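Local coordinates for ABC transporter ATP-binding/permease protein Rv1747 (Mycobacterium tuberculosis, PDB 6CCD) that moves an unknown substrate across the membrane using ATP and is required for virulence; this piece is its first FHA domain, a phosphothreonine-peptide binding module, at residues V78-G90 with G94-R103. Sequence-based numbering, arbitrary orientation.
Sequences VVDIYDAQRVHIG and GPALDFEVGR
F99 sits on the inner side of the antiparallel hairpin of strands 84-89 and 96-101, gripped from two directions. I81, just ahead of the hairpin, lays CD1 over one ring face in a CH-pi contact, 3.9 Å from the F99 centroid; V87 meets the ring obliquely, its CG2 3.6 Å from F99 CE2. That methyl of V87 lies between the backbone N and the carbonyl carbon, which also brings it against L97 CB. I89 leans on L97, completing a buried apolar core; at its margins I81 CG2 packs on V101 CG2 at 3.6 Å and I89 touches P95. A60 of strand 57-62, in the facing sheet, also touches F99, which places the ring between the two sheets of the FHA beta sandwich.

Along the backbones, hydrogen-bonded pairs Q85-F99 and V87-L97 alternate with non-hydrogen-bonded ones such as R86-D98; the bond from F99 N to Q85 O (2.7 Å) is almost straight, at 175°. V101 N to D83 O and I89 N to P95 O extend the ladder at its two ends.

The other face, bearing R86, H88, A96 and D98, is looser and more solvent-exposed. R86 and D98 run side by side, but D98 OD1 stands over a face of the guanidinium, 3.3 Å from R86 NE, and the planes differ by 58°; the salt bridge is therefore charge attraction without a directed N-H. The H88 bond is directed: ND1 donates to G94 O at 3.0 Å, 170° at the hydrogen, at the ring edge, tying H88 to the turn just ahead of strand 96-101. Apolar packing and backbone bonds thus fix the hairpin; on the outer face H88 adds one directed bond, and the R86-D98 pair probably contributes only undirected attraction, weakened by solvent.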
# COMPACT_ATOMS: atom_id res chain seq x y z
N VAL A 78 -3.09 -6.49 -7.53
CA VAL A 78 -1.79 -5.84 -7.43
C VAL A 78 -1.85 -4.48 -8.12
O VAL A 78 -2.60 -4.31 -9.10
CB VAL A 78 -0.65 -6.73 -8.05
CG1 VAL A 78 -0.86 -6.95 -9.54
CG2 VAL A 78 0.72 -6.12 -7.79
N VAL A 79 -1.12 -3.51 -7.59
CA VAL A 79 -0.97 -2.23 -8.27
C VAL A 79 0.50 -1.96 -8.53
O VAL A 79 1.32 -2.03 -7.61
CB VAL A 79 -1.59 -1.06 -7.46
CG1 VAL A 79 -1.17 0.29 -8.04
CG2 VAL A 79 -3.11 -1.18 -7.41
N ASP A 80 0.84 -1.68 -9.79
CA ASP A 80 2.21 -1.31 -10.14
C ASP A 80 2.40 0.19 -9.88
O ASP A 80 1.60 1.02 -10.32
CB ASP A 80 2.54 -1.66 -11.60
CG ASP A 80 2.50 -3.17 -11.86
OD1 ASP A 80 3.34 -3.92 -11.30
OD2 ASP A 80 1.64 -3.62 -12.64
N ILE A 81 3.45 0.53 -9.14
CA ILE A 81 3.75 1.91 -8.78
C ILE A 81 4.99 2.42 -9.52
O ILE A 81 6.12 2.21 -9.06
CB ILE A 81 3.98 2.03 -7.27
CG1 ILE A 81 2.87 1.31 -6.50
CG2 ILE A 81 4.11 3.50 -6.86
CD1 ILE A 81 3.21 1.03 -5.02
N TYR A 82 4.79 3.10 -10.64
CA TYR A 82 5.91 3.57 -11.46
C TYR A 82 6.48 4.91 -10.99
O TYR A 82 7.69 5.08 -10.89
CB TYR A 82 5.48 3.70 -12.92
CG TYR A 82 4.96 2.41 -13.50
CD1 TYR A 82 5.83 1.47 -14.04
CD2 TYR A 82 3.61 2.12 -13.48
CE1 TYR A 82 5.36 0.29 -14.56
CE2 TYR A 82 3.13 0.93 -14.00
CZ TYR A 82 4.01 0.02 -14.53
OH TYR A 82 3.54 -1.16 -15.05
N ASP A 83 5.59 5.86 -10.71
CA ASP A 83 6.02 7.17 -10.24
C ASP A 83 5.17 7.65 -9.07
O ASP A 83 5.69 7.97 -8.00
CB ASP A 83 5.97 8.20 -11.36
CG ASP A 83 6.43 9.57 -10.90
OD1 ASP A 83 7.63 9.72 -10.58
OD2 ASP A 83 5.59 10.50 -10.84
N ALA A 84 3.87 7.72 -9.29
CA ALA A 84 2.96 8.18 -8.25
C ALA A 84 1.60 7.55 -8.47
O ALA A 84 1.23 7.23 -9.60
CB ALA A 84 2.87 9.69 -8.26
N GLN A 85 0.86 7.37 -7.39
CA GLN A 85 -0.34 6.56 -7.45
C GLN A 85 -1.17 6.73 -6.19
O GLN A 85 -0.64 6.75 -5.09
CB GLN A 85 0.04 5.09 -7.66
CG GLN A 85 -1.09 4.20 -8.05
CD GLN A 85 -1.63 4.55 -9.41
OE1 GLN A 85 -2.56 5.35 -9.54
NE2 GLN A 85 -1.05 3.96 -10.45
N ARG A 86 -2.48 6.86 -6.35
CA ARG A 86 -3.38 6.79 -5.21
C ARG A 86 -4.22 5.53 -5.31
O ARG A 86 -4.76 5.24 -6.38
CB ARG A 86 -4.28 8.01 -5.14
CG ARG A 86 -5.43 7.86 -4.15
CD ARG A 86 -6.25 9.13 -4.04
NE ARG A 86 -6.06 9.74 -2.73
CZ ARG A 86 -6.05 11.05 -2.50
NH1 ARG A 86 -6.22 11.91 -3.50
NH2 ARG A 86 -5.86 11.50 -1.27
N VAL A 87 -4.32 4.78 -4.22
CA VAL A 87 -5.20 3.62 -4.19
C VAL A 87 -6.14 3.73 -3.00
O VAL A 87 -5.94 4.57 -2.10
CB VAL A 87 -4.42 2.29 -4.10
CG1 VAL A 87 -3.45 2.15 -5.27
CG2 VAL A 87 -3.68 2.19 -2.76
N HIS A 88 -7.17 2.89 -2.98
CA HIS A 88 -8.02 2.74 -1.81
C HIS A 88 -8.02 1.29 -1.37
O HIS A 88 -8.03 0.39 -2.21
CB HIS A 88 -9.44 3.20 -2.10
CG HIS A 88 -9.55 4.65 -2.45
ND1 HIS A 88 -9.87 5.62 -1.53
CD2 HIS A 88 -9.35 5.30 -3.62
CE1 HIS A 88 -9.88 6.80 -2.12
NE2 HIS A 88 -9.57 6.63 -3.39
N ILE A 89 -8.03 1.05 -0.07
CA ILE A 89 -8.19 -0.30 0.43
C ILE A 89 -9.52 -0.42 1.16
O ILE A 89 -10.00 0.54 1.76
CB ILE A 89 -7.03 -0.69 1.37
CG1 ILE A 89 -6.78 0.42 2.41
CG2 ILE A 89 -5.74 -0.91 0.56
CD1 ILE A 89 -5.65 0.07 3.39
N GLY A 90 -10.10 -1.62 1.10
CA GLY A 90 -11.34 -1.92 1.82
C GLY A 90 -12.61 -1.66 1.03
O GLY A 90 -13.63 -2.29 1.27
N GLY A 94 -12.79 3.50 0.60
CA GLY A 94 -12.15 3.16 1.85
C GLY A 94 -10.90 4.00 2.03
O GLY A 94 -10.64 4.88 1.22
N PRO A 95 -10.13 3.75 3.10
CA PRO A 95 -8.90 4.49 3.39
C PRO A 95 -8.01 4.64 2.15
O PRO A 95 -7.80 3.67 1.41
CB PRO A 95 -8.23 3.65 4.47
CG PRO A 95 -9.39 3.04 5.22
CD PRO A 95 -10.43 2.75 4.15
N ALA A 96 -7.53 5.85 1.91
CA ALA A 96 -6.73 6.12 0.72
C ALA A 96 -5.24 6.07 1.06
O ALA A 96 -4.82 6.56 2.11
CB ALA A 96 -7.10 7.49 0.13
N LEU A 97 -4.46 5.46 0.17
CA LEU A 97 -3.00 5.49 0.28
C LEU A 97 -2.41 6.23 -0.93
O LEU A 97 -2.76 5.94 -2.06
CB LEU A 97 -2.43 4.06 0.34
CG LEU A 97 -3.00 3.12 1.39
CD1 LEU A 97 -2.46 1.71 1.14
CD2 LEU A 97 -2.68 3.59 2.80
N ASP A 98 -1.53 7.18 -0.67
CA ASP A 98 -0.82 7.88 -1.72
C ASP A 98 0.61 7.38 -1.78
O ASP A 98 1.32 7.42 -0.78
CB ASP A 98 -0.83 9.39 -1.48
CG ASP A 98 -2.18 10.01 -1.76
OD1 ASP A 98 -2.80 9.62 -2.77
OD2 ASP A 98 -2.61 10.89 -0.98
N PHE A 99 1.03 6.90 -2.95
CA PHE A 99 2.38 6.39 -3.13
C PHE A 99 3.23 7.38 -3.90
O PHE A 99 2.76 7.98 -4.86
CB PHE A 99 2.37 5.05 -3.87
CG PHE A 99 1.63 3.96 -3.17
CD1 PHE A 99 1.99 3.56 -1.90
CD2 PHE A 99 0.59 3.30 -3.80
CE1 PHE A 99 1.32 2.55 -1.26
CE2 PHE A 99 -0.08 2.28 -3.17
CZ PHE A 99 0.28 1.90 -1.90
N GLU A 100 4.48 7.54 -3.49
CA GLU A 100 5.37 8.38 -4.29
C GLU A 100 6.74 7.73 -4.35
O GLU A 100 7.28 7.29 -3.34
CB GLU A 100 5.42 9.79 -3.70
CG GLU A 100 6.71 10.54 -3.92
CD GLU A 100 6.67 11.91 -3.27
OE1 GLU A 100 5.64 12.61 -3.44
OE2 GLU A 100 7.65 12.29 -2.59
N VAL A 101 7.29 7.63 -5.56
CA VAL A 101 8.56 6.95 -5.77
C VAL A 101 9.70 7.95 -5.89
O VAL A 101 9.61 8.88 -6.70
CB VAL A 101 8.53 6.09 -7.04
CG1 VAL A 101 9.85 5.39 -7.20
CG2 VAL A 101 7.39 5.09 -6.98
N GLY A 102 10.76 7.77 -5.12
CA GLY A 102 11.93 8.63 -5.22
C GLY A 102 11.86 9.79 -4.24
O GLY A 102 10.85 10.00 -3.59
N ARG A 103 12.95 10.56 -4.14
CA ARG A 103 13.03 11.62 -3.13
C ARG A 103 12.45 12.94 -3.64
O ARG A 103 12.93 13.49 -4.63
CB ARG A 103 14.48 11.81 -2.67
CG ARG A 103 15.00 10.72 -1.72
CD ARG A 103 16.51 10.84 -1.51
NE ARG A 103 17.25 10.41 -2.69
CZ ARG A 103 18.03 11.20 -3.42
NH1 ARG A 103 18.17 12.48 -3.09
NH2 ARG A 103 18.68 10.72 -4.48